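Side-chain contacts in acyl-CoA dehydrogenase (Thermus thermophilus, PDB 2Z1Q), which probably oxidises saturated acyl-CoA thioesters to 2,3-dehydroacyl-CoA, using bound FAD and passing the electrons on to an acceptor: residues L301-L306 with A566-G571; L119-V122 with E128-R131; E350-K355 with R405-G410; K33-T38 with L72-I77; D519-G524 with R547-E552. All coordinates share one frame; numbering follows the deposited sequence.

Contact 1 (L301-L306 with A566-G571); sequences LIQQKL and AVLEAG. With FAD (flavin-adenine dinucleotide), chain C.
The helices of L306 and V567 meet nearly at right angles, 80° between their directions, with segment axes 10.7 Å apart at the closest. L306 fits against two consecutive residues. Its CD2 lies 4.1 Å from V567 CG1, and its CD1 lies 3.8 Å from L568 CD2. L568 crosses L306 at about a right angle and meets its CD1 with both CD2 and CG. CG1 of V567 is anti to the backbone N (chi1 169°), and its other methyl, CG2, rests on L306 O. This joins helix 300-331 of the acyl-CoA dehydrogenase C-terminal helical domain to the last helix, 556-570. V567 and L568 also press on helix 252-288. At the edge of the apolar patch, Q303 NE2 passes 4.1 Å from L568 CD1, but it is hydrogen-bonded to G297 O and E565 OE2. On another side of helix 300-331, I302 lies at the adenosine ribose of FAD. The modelled distances there are too short to trust. An alanine at I302 lacks CG1 and CD1 and would probably leave a gap beside the ribose. The same FAD is hydrogen-bonded to R289 and to T149 and S183 of the second subunit.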
# COMPACT_ATOMS: atom_id res chain seq x y z
N LEU B 301 10.12 7.86 14.78
CA LEU B 301 9.31 7.15 13.78
C LEU B 301 9.57 7.57 12.34
O LEU B 301 9.50 6.74 11.42
CB LEU B 301 7.82 7.27 14.11
CG LEU B 301 7.41 6.64 15.45
CD1 LEU B 301 5.94 6.88 15.72
CD2 LEU B 301 7.71 5.16 15.43
N ILE B 302 9.87 8.85 12.11
CA ILE B 302 10.16 9.28 10.76
C ILE B 302 11.53 8.72 10.37
O ILE B 302 11.70 8.23 9.25
CB ILE B 302 10.21 10.80 10.63
CG1 ILE B 302 8.85 11.38 10.96
CG2 ILE B 302 10.65 11.20 9.25
CD1 ILE B 302 8.61 11.45 12.41
N GLN B 303 12.49 8.79 11.30
CA GLN B 303 13.83 8.29 11.04
C GLN B 303 13.78 6.80 10.71
O GLN B 303 14.49 6.32 9.83
CB GLN B 303 14.75 8.53 12.24
CG GLN B 303 14.92 9.99 12.66
CD GLN B 303 16.36 10.33 12.98
OE1 GLN B 303 17.07 9.54 13.61
NE2 GLN B 303 16.81 11.50 12.54
N GLN B 304 12.92 6.07 11.40
CA GLN B 304 12.79 4.65 11.14
C GLN B 304 12.35 4.43 9.67
O GLN B 304 12.88 3.57 8.98
CB GLN B 304 11.78 4.03 12.11
CG GLN B 304 11.38 2.60 11.80
CD GLN B 304 10.41 2.05 12.83
OE1 GLN B 304 10.80 1.67 13.93
NE2 GLN B 304 9.13 2.00 12.48
N LYS B 305 11.39 5.22 9.19
CA LYS B 305 10.93 5.08 7.81
C LYS B 305 12.05 5.40 6.82
O LYS B 305 12.36 4.61 5.93
CB LYS B 305 9.75 6.02 7.56
CG LYS B 305 8.56 5.81 8.47
CD LYS B 305 7.45 6.75 8.05
CE LYS B 305 6.38 6.90 9.12
NZ LYS B 305 5.72 5.62 9.39
N LEU B 306 12.67 6.57 7.00
CA LEU B 306 13.77 7.04 6.16
C LEU B 306 14.92 6.03 6.12
O LEU B 306 15.52 5.81 5.07
CB LEU B 306 14.30 8.39 6.67
CG LEU B 306 13.36 9.59 6.53
CD1 LEU B 306 13.95 10.79 7.26
CD2 LEU B 306 13.14 9.91 5.05
N ALA B 566 22.00 9.97 7.48
CA ALA B 566 22.67 10.04 6.19
C ALA B 566 21.70 10.47 5.09
O ALA B 566 22.08 11.20 4.16
CB ALA B 566 23.27 8.68 5.84
N VAL B 567 20.45 10.02 5.19
CA VAL B 567 19.43 10.36 4.21
C VAL B 567 19.16 11.85 4.28
O VAL B 567 19.18 12.55 3.27
CB VAL B 567 18.11 9.56 4.46
CG1 VAL B 567 16.97 10.12 3.62
CG2 VAL B 567 18.33 8.09 4.11
N LEU B 568 18.90 12.35 5.49
CA LEU B 568 18.63 13.77 5.68
C LEU B 568 19.84 14.60 5.29
O LEU B 568 19.70 15.72 4.81
CB LEU B 568 18.24 14.05 7.13
CG LEU B 568 16.91 13.45 7.60
CD1 LEU B 568 16.73 13.65 9.09
CD2 LEU B 568 15.77 14.10 6.84
N GLU B 569 21.03 14.03 5.48
CA GLU B 569 22.26 14.73 5.13
C GLU B 569 22.42 14.83 3.62
O GLU B 569 22.79 15.88 3.10
CB GLU B 569 23.47 14.01 5.73
CG GLU B 569 24.79 14.42 5.10
CD GLU B 569 25.10 15.89 5.31
OE1 GLU B 569 25.87 16.46 4.51
OE2 GLU B 569 24.58 16.47 6.29
N ALA B 570 22.14 13.73 2.92
CA ALA B 570 22.27 13.70 1.47
C ALA B 570 21.00 14.19 0.77
O ALA B 570 21.00 14.39 -0.44
CB ALA B 570 22.60 12.28 1.02
N GLY B 571 19.93 14.37 1.54
CA GLY B 571 18.68 14.82 0.96
C GLY B 571 18.05 13.76 0.09
O GLY B 571 17.36 14.06 -0.88
PA FAD C . 2.67 16.67 8.55
O1A FAD C . 1.87 16.26 7.42
O2A FAD C . 2.68 18.16 9.12
O5B FAD C . 3.11 15.52 9.54
C5B FAD C . 4.19 14.78 8.99
C4B FAD C . 4.55 13.91 10.15
O4B FAD C . 3.75 13.67 11.25
C3B FAD C . 5.49 12.64 9.96
O3B FAD C . 6.87 13.05 9.90
C2B FAD C . 5.03 11.96 11.30
O2B FAD C . 5.96 11.03 11.88
C1B FAD C . 4.89 13.29 11.92
N9A FAD C . 4.91 13.49 13.36
C8A FAD C . 4.31 14.58 13.93
N7A FAD C . 4.49 14.59 15.20
C5A FAD C . 5.18 13.49 15.55
C6A FAD C . 5.64 12.95 16.78
N6A FAD C . 5.38 13.62 17.96
N1A FAD C . 6.33 11.77 16.76
C2A FAD C . 6.60 11.13 15.62
N3A FAD C . 6.19 11.61 14.46
C4A FAD C . 5.47 12.77 14.36
N1 FAD C . -8.66 19.01 9.64
C2 FAD C . -9.64 19.57 10.36
O2 FAD C . -9.33 20.29 11.30
N3 FAD C . -10.96 19.38 10.09
C4 FAD C . -11.38 18.59 9.04
O4 FAD C . -12.56 18.43 8.79
C4X FAD C . -10.35 17.96 8.19
N5 FAD C . -10.64 17.21 7.13
C5X FAD C . -9.66 16.69 6.33
C6 FAD C . -9.99 15.93 5.15
C7 FAD C . -8.96 15.44 4.33
C7M FAD C . -9.33 14.67 3.08
C8 FAD C . -7.58 15.65 4.67
C8M FAD C . -6.46 15.14 3.80
C9 FAD C . -7.25 16.37 5.81
C9A FAD C . -8.28 16.89 6.67
N10 FAD C . -7.93 17.67 7.80
C10 FAD C . -8.91 18.22 8.58
C1' FAD C . -6.52 17.85 8.05
C2' FAD C . -5.88 16.97 9.13
O2' FAD C . -6.38 17.27 10.43
C3' FAD C . -4.45 17.32 8.98
O3' FAD C . -4.05 16.95 7.63
C4' FAD C . -3.53 16.61 9.92
O4' FAD C . -3.81 16.90 11.29
C5' FAD C . -2.22 17.14 9.43
O5' FAD C . -1.12 16.63 10.02
P FAD C . -0.01 17.25 9.04
O1P FAD C . -0.36 16.92 7.64
O2P FAD C . 0.05 18.88 9.21
O3P FAD C . 1.35 16.48 9.52

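Contact 2 (L119-V122 with E128-R131); sequences LPLV and EQKR
L121 and K130 bring their CA atoms nearest, 6.4 Å apart, where two short helices meet. Along 119-122, L119 and P120 come first, and both turn to helix 252-288. L119 packs on V259 and V262, P120 on I255 and V259. This end of the segment is thus held by the C-terminal domain and not by 128-131. L121 comes next and makes the contact. Its chi1 of -95° lies off the usual staggered value, and the end of the side chain comes nearer to the weakly bonded helix of 128-131 than its CB direction suggests. There CD2 lies 3.8 Å from the backbone oxygen of Q129. The same methyl is 4.4 Å from Q129 CG, a looser apolar touch. The backbone of L121 takes part as well. K130 lays its aliphatic chain beside L121 O, with CD at 3.4 Å and CG at 3.6 Å. No hydrogen bond crosses between the segments, so the fit rests on carbon against carbon and carbon against carbonyl. The K130 chain bends at its third torsion (chi3 -67°), and NZ ends in a weak hydrogen bond to Y83 OH. V122 follows; its CB points away from 128-131, and its side chain packs on P80 and L134. Beyond the segments, L121 also meets L134 and L137 of helix 134-139, while L121 and Q129 both touch L206 of strand 201-208. The contact therefore belongs to the helical N-terminal domain of an acyl-CoA dehydrogenase, at its border with the beta-stranded middle domain.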
# COMPACT_ATOMS: atom_id res chain seq x y z
N LEU B 119 11.69 -5.01 -29.47
CA LEU B 119 12.30 -6.34 -29.33
C LEU B 119 11.72 -7.47 -30.18
O LEU B 119 12.46 -8.32 -30.66
CB LEU B 119 12.30 -6.78 -27.86
CG LEU B 119 13.59 -6.51 -27.08
CD1 LEU B 119 14.10 -5.13 -27.38
CD2 LEU B 119 13.35 -6.67 -25.59
N PRO B 120 10.39 -7.50 -30.36
CA PRO B 120 9.84 -8.58 -31.18
C PRO B 120 10.48 -8.56 -32.57
O PRO B 120 10.91 -9.60 -33.08
CB PRO B 120 8.35 -8.28 -31.19
CG PRO B 120 8.15 -7.68 -29.82
CD PRO B 120 9.31 -6.73 -29.73
N LEU B 121 10.57 -7.37 -33.18
CA LEU B 121 11.18 -7.24 -34.49
C LEU B 121 12.67 -7.59 -34.44
O LEU B 121 13.18 -8.27 -35.33
CB LEU B 121 11.00 -5.81 -35.02
CG LEU B 121 9.79 -5.57 -35.94
CD1 LEU B 121 9.49 -4.09 -36.03
CD2 LEU B 121 10.09 -6.13 -37.32
N VAL B 122 13.35 -7.16 -33.38
CA VAL B 122 14.77 -7.45 -33.24
C VAL B 122 15.05 -8.94 -33.02
O VAL B 122 16.06 -9.46 -33.48
CB VAL B 122 15.39 -6.67 -32.06
CG1 VAL B 122 16.83 -7.11 -31.84
CG2 VAL B 122 15.33 -5.18 -32.33
N GLU B 128 14.28 -8.57 -44.32
CA GLU B 128 13.70 -7.42 -45.00
C GLU B 128 12.78 -6.57 -44.13
O GLU B 128 12.78 -5.34 -44.25
CB GLU B 128 12.96 -7.85 -46.27
CG GLU B 128 11.59 -8.44 -46.02
CD GLU B 128 10.80 -8.71 -47.29
OE1 GLU B 128 11.07 -9.74 -47.96
OE2 GLU B 128 9.91 -7.90 -47.62
N GLN B 129 12.00 -7.19 -43.25
CA GLN B 129 11.09 -6.42 -42.40
C GLN B 129 11.80 -5.64 -41.29
O GLN B 129 11.21 -4.76 -40.69
CB GLN B 129 10.00 -7.32 -41.81
CG GLN B 129 10.53 -8.47 -41.00
CD GLN B 129 9.47 -9.51 -40.65
OE1 GLN B 129 8.59 -9.81 -41.45
NE2 GLN B 129 9.57 -10.07 -39.46
N LYS B 130 13.06 -5.96 -41.03
CA LYS B 130 13.80 -5.24 -39.99
C LYS B 130 14.38 -3.94 -40.55
O LYS B 130 14.58 -2.97 -39.80
CB LYS B 130 14.93 -6.09 -39.42
CG LYS B 130 14.45 -7.21 -38.51
CD LYS B 130 15.60 -7.82 -37.72
CE LYS B 130 16.56 -8.55 -38.62
NZ LYS B 130 17.72 -9.10 -37.86
N ARG B 131 14.64 -3.91 -41.85
CA ARG B 131 15.21 -2.73 -42.49
C ARG B 131 14.16 -1.67 -42.74
O ARG B 131 14.46 -0.48 -42.77
CB ARG B 131 15.89 -3.09 -43.81
CG ARG B 131 16.65 -1.92 -44.47
CD ARG B 131 17.83 -1.43 -43.62
NE ARG B 131 17.77 -0.01 -43.29
CZ ARG B 131 18.63 0.61 -42.48
NH1 ARG B 131 18.51 1.91 -42.22
NH2 ARG B 131 19.63 -0.08 -41.92

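Contact 3 (E350-K355 with R405-G410)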
# COMPACT_ATOMS: atom_id res chain seq x y z
N GLU B 350 16.53 -14.69 -12.22
CA GLU B 350 17.01 -13.45 -11.61
C GLU B 350 16.14 -12.26 -12.05
O GLU B 350 15.84 -11.37 -11.25
CB GLU B 350 18.47 -13.17 -12.02
CG GLU B 350 19.55 -14.07 -11.41
CD GLU B 350 19.52 -15.53 -11.86
OE1 GLU B 350 19.12 -15.83 -13.00
OE2 GLU B 350 19.93 -16.39 -11.04
N ALA B 351 15.76 -12.23 -13.33
CA ALA B 351 14.93 -11.15 -13.84
C ALA B 351 13.63 -11.10 -13.03
O ALA B 351 13.18 -10.04 -12.63
CB ALA B 351 14.62 -11.35 -15.31
N SER B 352 13.03 -12.26 -12.80
CA SER B 352 11.79 -12.32 -12.03
C SER B 352 11.97 -11.85 -10.59
O SER B 352 11.12 -11.13 -10.06
CB SER B 352 11.22 -13.73 -12.04
OG SER B 352 10.68 -14.06 -13.32
N ILE B 353 13.08 -12.24 -9.96
CA ILE B 353 13.36 -11.83 -8.58
C ILE B 353 13.46 -10.31 -8.40
O ILE B 353 12.87 -9.75 -7.48
CB ILE B 353 14.67 -12.46 -8.03
CG1 ILE B 353 14.50 -13.97 -7.82
CG2 ILE B 353 15.05 -11.80 -6.71
CD1 ILE B 353 15.80 -14.68 -7.44
N ILE B 354 14.22 -9.65 -9.27
CA ILE B 354 14.35 -8.20 -9.16
C ILE B 354 13.07 -7.49 -9.59
O ILE B 354 12.83 -6.35 -9.20
CB ILE B 354 15.56 -7.67 -9.99
CG1 ILE B 354 15.41 -8.09 -11.44
CG2 ILE B 354 16.88 -8.18 -9.41
CD1 ILE B 354 16.59 -7.69 -12.29
N LYS B 355 12.24 -8.16 -10.39
CA LYS B 355 10.97 -7.57 -10.83
C LYS B 355 10.02 -7.49 -9.62
O LYS B 355 9.39 -6.46 -9.38
CB LYS B 355 10.37 -8.42 -11.97
CG LYS B 355 8.84 -8.42 -12.05
CD LYS B 355 8.29 -7.08 -12.42
CE LYS B 355 7.00 -6.74 -11.65
NZ LYS B 355 5.84 -7.64 -11.92
N ARG B 405 6.20 -15.14 -8.67
CA ARG B 405 6.52 -15.94 -7.49
C ARG B 405 6.44 -17.43 -7.81
O ARG B 405 7.18 -18.23 -7.23
CB ARG B 405 5.59 -15.61 -6.32
CG ARG B 405 6.00 -14.38 -5.49
CD ARG B 405 5.16 -14.24 -4.22
NE ARG B 405 5.75 -13.26 -3.31
CZ ARG B 405 5.66 -11.94 -3.46
NH1 ARG B 405 6.25 -11.14 -2.57
NH2 ARG B 405 4.98 -11.41 -4.47
N LEU B 406 5.54 -17.81 -8.72
CA LEU B 406 5.41 -19.22 -9.08
C LEU B 406 6.55 -19.67 -10.00
O LEU B 406 6.91 -20.85 -10.02
CB LEU B 406 4.07 -19.47 -9.77
CG LEU B 406 2.89 -19.88 -8.89
CD1 LEU B 406 2.89 -19.09 -7.61
CD2 LEU B 406 1.59 -19.68 -9.65
N LEU B 407 7.12 -18.72 -10.74
CA LEU B 407 8.21 -19.01 -11.67
C LEU B 407 9.58 -19.15 -11.01
O LEU B 407 10.38 -20.00 -11.41
CB LEU B 407 8.28 -17.93 -12.76
CG LEU B 407 7.37 -18.02 -14.00
CD1 LEU B 407 5.92 -18.25 -13.59
CD2 LEU B 407 7.50 -16.74 -14.81
N ILE B 408 9.85 -18.31 -10.02
CA ILE B 408 11.14 -18.33 -9.34
C ILE B 408 11.54 -19.72 -8.82
O ILE B 408 12.63 -20.21 -9.11
CB ILE B 408 11.15 -17.30 -8.18
CG1 ILE B 408 11.00 -15.89 -8.78
CG2 ILE B 408 12.42 -17.41 -7.38
CD1 ILE B 408 10.72 -14.79 -7.78
N PRO B 409 10.65 -20.39 -8.06
CA PRO B 409 10.96 -21.72 -7.54
C PRO B 409 11.16 -22.76 -8.65
O PRO B 409 11.62 -23.88 -8.38
CB PRO B 409 9.75 -22.04 -6.67
CG PRO B 409 9.32 -20.68 -6.20
CD PRO B 409 9.41 -19.88 -7.47
N GLY B 410 10.82 -22.38 -9.88
CA GLY B 410 10.95 -23.26 -11.02
C GLY B 410 12.18 -24.15 -11.03
O GLY B 410 12.07 -25.37 -10.95
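I353 and I408 cross at about a right angle, and together they join two parts of the C-terminal helical domain of the acyl-CoA dehydrogenase fold. I353 is on the long helix 348-372; I408 is next to the helical residue L407. I408 touches with all its branches. Its CD1 lies 3.9 Å from I353 CG1 and also reaches I353 CA, so it sits over the base of the side chain. Its other branch, CG2, is 4.0 Å from the same I353 CG1. In I408, CG1 is anti to the carbonyl carbon (chi1 -64°), which sends the longer branch to the helix and lets CG1 rest 3.9 Å from S352 CB. S352 meets I408 with its carbon and keeps its hydroxyl for others. OG bonds mainly to N404 OD1 and weakly to A348 O. L407 CD2 lies 4.4 Å from S352 OG. W14 packs on I353 and L486 on I408. The neighbouring L406 touches FAD and packs on L301 of the second subunit, which puts the contact near a cofactor site. I408 and P409 are central in a type I beta turn from L407 to G410, closed by a 2.9 Å hydrogen bond from G410 N to L407 O.

Contact 4 (K33-T38 with L72-I77)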
# COMPACT_ATOMS: atom_id res chain seq x y z
N LYS B 33 27.77 6.16 -17.27
CA LYS B 33 27.59 7.37 -16.49
C LYS B 33 27.24 8.54 -17.39
O LYS B 33 26.68 9.54 -16.93
CB LYS B 33 28.85 7.66 -15.69
CG LYS B 33 29.22 6.52 -14.76
CD LYS B 33 30.67 6.57 -14.29
CE LYS B 33 30.95 7.73 -13.36
NZ LYS B 33 32.35 7.66 -12.85
N GLU B 34 27.55 8.41 -18.67
CA GLU B 34 27.28 9.44 -19.65
C GLU B 34 25.81 9.46 -20.05
O GLU B 34 25.12 10.47 -19.87
CB GLU B 34 28.13 9.21 -20.91
CG GLU B 34 29.12 10.31 -21.22
CD GLU B 34 28.48 11.68 -21.26
OE1 GLU B 34 28.16 12.21 -20.18
OE2 GLU B 34 28.29 12.22 -22.37
N ILE B 35 25.34 8.35 -20.58
CA ILE B 35 23.95 8.27 -21.00
C ILE B 35 23.01 8.56 -19.83
O ILE B 35 21.97 9.20 -20.00
CB ILE B 35 23.64 6.90 -21.62
CG1 ILE B 35 24.61 6.63 -22.77
CG2 ILE B 35 22.21 6.88 -22.12
CD1 ILE B 35 24.26 5.44 -23.65
N ALA B 36 23.38 8.10 -18.64
CA ALA B 36 22.57 8.34 -17.46
C ALA B 36 22.38 9.84 -17.27
O ALA B 36 21.28 10.31 -16.98
CB ALA B 36 23.23 7.74 -16.22
N ARG B 37 23.45 10.59 -17.45
CA ARG B 37 23.40 12.04 -17.29
C ARG B 37 22.50 12.66 -18.37
O ARG B 37 21.73 13.58 -18.10
CB ARG B 37 24.81 12.61 -17.35
CG ARG B 37 24.94 14.01 -16.80
CD ARG B 37 26.41 14.40 -16.60
NE ARG B 37 27.10 13.53 -15.64
CZ ARG B 37 27.92 12.54 -15.98
NH1 ARG B 37 28.50 11.81 -15.04
NH2 ARG B 37 28.16 12.28 -17.26
N THR B 38 22.59 12.12 -19.59
CA THR B 38 21.78 12.60 -20.71
C THR B 38 20.30 12.43 -20.37
O THR B 38 19.50 13.34 -20.56
CB THR B 38 22.09 11.79 -22.01
OG1 THR B 38 23.45 12.02 -22.40
CG2 THR B 38 21.16 12.21 -23.14
N LEU B 72 18.32 11.62 -29.25
CA LEU B 72 19.34 11.50 -28.20
C LEU B 72 19.95 10.10 -28.17
O LEU B 72 20.90 9.84 -27.43
CB LEU B 72 18.74 11.81 -26.83
CG LEU B 72 18.35 13.26 -26.53
CD1 LEU B 72 17.57 13.33 -25.23
CD2 LEU B 72 19.60 14.11 -26.45
N GLY B 73 19.39 9.21 -28.98
CA GLY B 73 19.86 7.84 -29.04
C GLY B 73 19.29 6.93 -27.95
O GLY B 73 19.72 5.79 -27.82
N LEU B 74 18.32 7.41 -27.18
CA LEU B 74 17.75 6.58 -26.11
C LEU B 74 16.87 5.45 -26.62
O LEU B 74 16.63 4.48 -25.91
CB LEU B 74 16.96 7.44 -25.12
CG LEU B 74 17.80 8.50 -24.40
CD1 LEU B 74 16.95 9.19 -23.35
CD2 LEU B 74 19.02 7.85 -23.77
N LEU B 75 16.41 5.58 -27.86
CA LEU B 75 15.54 4.55 -28.42
C LEU B 75 16.32 3.53 -29.26
O LEU B 75 15.75 2.53 -29.71
CB LEU B 75 14.45 5.21 -29.28
CG LEU B 75 13.61 6.25 -28.54
CD1 LEU B 75 12.64 6.90 -29.51
CD2 LEU B 75 12.88 5.58 -27.38
N ALA B 76 17.61 3.79 -29.46
CA ALA B 76 18.44 2.89 -30.26
C ALA B 76 19.43 2.05 -29.44
O ALA B 76 20.19 1.26 -30.00
CB ALA B 76 19.19 3.68 -31.32
N ILE B 77 19.42 2.22 -28.12
CA ILE B 77 20.32 1.48 -27.23
C ILE B 77 20.28 -0.04 -27.42
O ILE B 77 21.32 -0.69 -27.52
CB ILE B 77 19.99 1.80 -25.75
CG1 ILE B 77 20.20 3.28 -25.48
CG2 ILE B 77 20.86 0.97 -24.81
CD1 ILE B 77 19.70 3.72 -24.14
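E34 O receives two bonds from T38, the residue whose methyl group meets L72 across the contact. T38 N gives a bond of 3.0 Å, and T38 OG1 gives a weak one at 3.4 Å. This is the N-terminal helical domain of an acyl-CoA dehydrogenase, where helix 30-54 packs against the chain leaving helix 62-71. That second helix ends in a Schellman motif at G73. G73 has a positive phi of 83°, and a side chain there would collide with L72 O, which explains the glycine. The weak hydroxyl bond may help to set how T38 is turned. With OG1 anti to the carbonyl carbon (chi1 -64°), CG2 is left to approach L72 CD2 at 4.1 Å. The two side chains slide past each other in opposite directions. I35, one turn earlier, pairs with L74 in the same way. Neither pair makes a hydrogen bond, so the joining is apolar, chiefly methyl against methyl. I35 also packs on I92 and V96 of helix 90-99. L72 reaches F42 and L74 reaches T39, both further along helix 30-54. L74 O is bonded to Y110 OH, which ties the loop to helix 106-117. On the exposed side of helix 30-54, R37 and E34 form a salt bridge. E34 OE1 lies in the guanidinium plane at its edge, 2.9 Å from R37 NH2. The closest touch between the two segments is apolar, I35 CG2 to L74 CD2 at 3.7 Å.

Contact 5 (D519-G524 with R547-E552); sequences DRAQAG and RLTKRE
Q522 runs past the hydroxyl of T549 from CB to OE1. Its CB lies 3.5 Å from T549 OG1. CG and CD follow, each 3.6 Å from the same atom. The amide oxygen, OE1, comes to 2.8 Å from T549 OG1. That hydroxyl also has A545 O and R546 O within bonding reach, so its single proton has more than one acceptor. In T549, chi1 of 55° puts OG1 between the backbone N and the carbonyl carbon. CG2 is then turned to A521 CB, 3.8 Å away. One turn earlier on the helix, D519 and R551 form a salt bridge. R551 grips the carboxylate side-on. NE bonds to OD1 at 3.1 Å from above the carboxylate plane, and NH2 bonds to the syn lone pair of OD2 at 3.2 Å. The two planes are 42° apart, so the pair is twisted and not flat. A water donates to both D519 OD1 and T549 O. With an asparagine in place of D519, the guanidinium of R551 would probably lose its opposite charge and be freer to turn. The contact holds the loop between helices 535-547 and 556-570 against helix 505-528. Helix 445-468 covers A521 and T549 through L453 and L456, and Q522 packs on Q522 of the second subunit.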
# COMPACT_ATOMS: atom_id res chain seq x y z
N ASP B 519 14.14 -12.85 9.55
CA ASP B 519 12.90 -13.00 10.29
C ASP B 519 11.77 -13.46 9.40
O ASP B 519 10.97 -14.32 9.79
CB ASP B 519 12.49 -11.68 10.94
CG ASP B 519 13.48 -11.19 11.95
OD1 ASP B 519 14.21 -12.03 12.54
OD2 ASP B 519 13.53 -9.97 12.16
N ARG B 520 11.71 -12.87 8.20
CA ARG B 520 10.69 -13.20 7.21
C ARG B 520 10.89 -14.63 6.73
O ARG B 520 9.92 -15.32 6.41
CB ARG B 520 10.81 -12.23 6.02
CG ARG B 520 9.55 -11.44 5.72
CD ARG B 520 9.89 -9.99 5.49
NE ARG B 520 11.00 -9.84 4.55
CZ ARG B 520 11.86 -8.82 4.57
NH1 ARG B 520 11.74 -7.87 5.48
NH2 ARG B 520 12.86 -8.77 3.69
N ALA B 521 12.14 -15.07 6.68
CA ALA B 521 12.46 -16.43 6.25
C ALA B 521 11.92 -17.43 7.26
O ALA B 521 11.29 -18.42 6.88
CB ALA B 521 13.98 -16.60 6.10
N GLN B 522 12.16 -17.19 8.55
CA GLN B 522 11.68 -18.12 9.56
C GLN B 522 10.16 -18.19 9.54
O GLN B 522 9.60 -19.28 9.44
CB GLN B 522 12.17 -17.71 10.96
CG GLN B 522 11.85 -18.75 12.04
CD GLN B 522 12.63 -18.56 13.33
OE1 GLN B 522 13.85 -18.70 13.35
NE2 GLN B 522 11.92 -18.24 14.41
N ALA B 523 9.51 -17.03 9.62
CA ALA B 523 8.05 -16.97 9.60
C ALA B 523 7.48 -17.64 8.35
O ALA B 523 6.58 -18.46 8.44
CB ALA B 523 7.58 -15.51 9.70
N GLY B 524 8.00 -17.29 7.17
CA GLY B 524 7.49 -17.90 5.95
C GLY B 524 7.68 -19.41 5.87
O GLY B 524 6.73 -20.14 5.52
N ARG B 547 17.23 -23.07 12.98
CA ARG B 547 18.68 -22.92 13.04
C ARG B 547 19.21 -22.27 11.78
O ARG B 547 20.16 -21.49 11.83
CB ARG B 547 19.36 -24.28 13.27
CG ARG B 547 18.83 -25.42 12.41
CD ARG B 547 19.65 -26.69 12.61
NE ARG B 547 21.00 -26.55 12.07
CZ ARG B 547 21.28 -26.48 10.77
NH1 ARG B 547 20.30 -26.56 9.88
NH2 ARG B 547 22.53 -26.31 10.36
N LEU B 548 18.59 -22.59 10.65
CA LEU B 548 19.02 -22.03 9.39
C LEU B 548 18.69 -20.54 9.30
O LEU B 548 19.12 -19.86 8.37
CB LEU B 548 18.39 -22.79 8.22
CG LEU B 548 18.98 -24.16 7.87
CD1 LEU B 548 18.20 -24.76 6.72
CD2 LEU B 548 20.45 -24.04 7.48
N THR B 549 17.94 -20.04 10.28
CA THR B 549 17.57 -18.63 10.31
C THR B 549 17.96 -18.00 11.65
O THR B 549 17.60 -16.87 11.95
CB THR B 549 16.05 -18.45 10.07
OG1 THR B 549 15.30 -19.23 11.01
CG2 THR B 549 15.69 -18.90 8.67
N LYS B 550 18.72 -18.75 12.44
CA LYS B 550 19.16 -18.27 13.75
C LYS B 550 20.12 -17.10 13.57
O LYS B 550 21.02 -17.15 12.73
CB LYS B 550 19.86 -19.41 14.51
CG LYS B 550 19.33 -19.65 15.94
CD LYS B 550 17.84 -20.03 15.96
CE LYS B 550 17.31 -20.23 17.39
NZ LYS B 550 15.87 -20.62 17.44
N ARG B 551 19.93 -16.04 14.34
CA ARG B 551 20.79 -14.88 14.26
C ARG B 551 20.88 -14.19 15.61
O ARG B 551 20.10 -14.46 16.52
CB ARG B 551 20.27 -13.88 13.23
CG ARG B 551 18.96 -13.20 13.62
CD ARG B 551 18.43 -12.33 12.49
NE ARG B 551 17.27 -11.52 12.86
CZ ARG B 551 17.31 -10.50 13.71
NH1 ARG B 551 18.46 -10.15 14.29
NH2 ARG B 551 16.21 -9.80 13.98
N GLU B 552 21.85 -13.29 15.72
CA GLU B 552 22.05 -12.52 16.94
C GLU B 552 21.34 -11.18 16.81
O GLU B 552 21.52 -10.46 15.83
CB GLU B 552 23.55 -12.33 17.21
CG GLU B 552 24.25 -13.59 17.70
CD GLU B 552 23.63 -14.14 18.98
OE1 GLU B 552 23.24 -15.32 18.99
OE2 GLU B 552 23.53 -13.38 19.97
O HOH W 1 15.42 -14.85 12.94

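Along the chain, contact 4 closes first, then contact 2, both in the N-terminal domain range, with centres about 22 Å apart. Contact 1 then opens at 301-306 and closes only at 566-571, so contacts 3 and 5 fall between its two halves. The centres of contacts 2 and 5 are about 49 Å apart, on opposite sides of the chain's centre. Helix 252-288 links several of them, since residues of contacts 1, 2 and 3 pack on it. Helix 348-372 carries half of contact 3 and also meets contact 1. Contacts 1 and 3 each hold an FAD-pocket residue, and L301 packs on L406 of the second subunit. Cofactor binding and dimer contact therefore meet on helices 300-331 and 401-407.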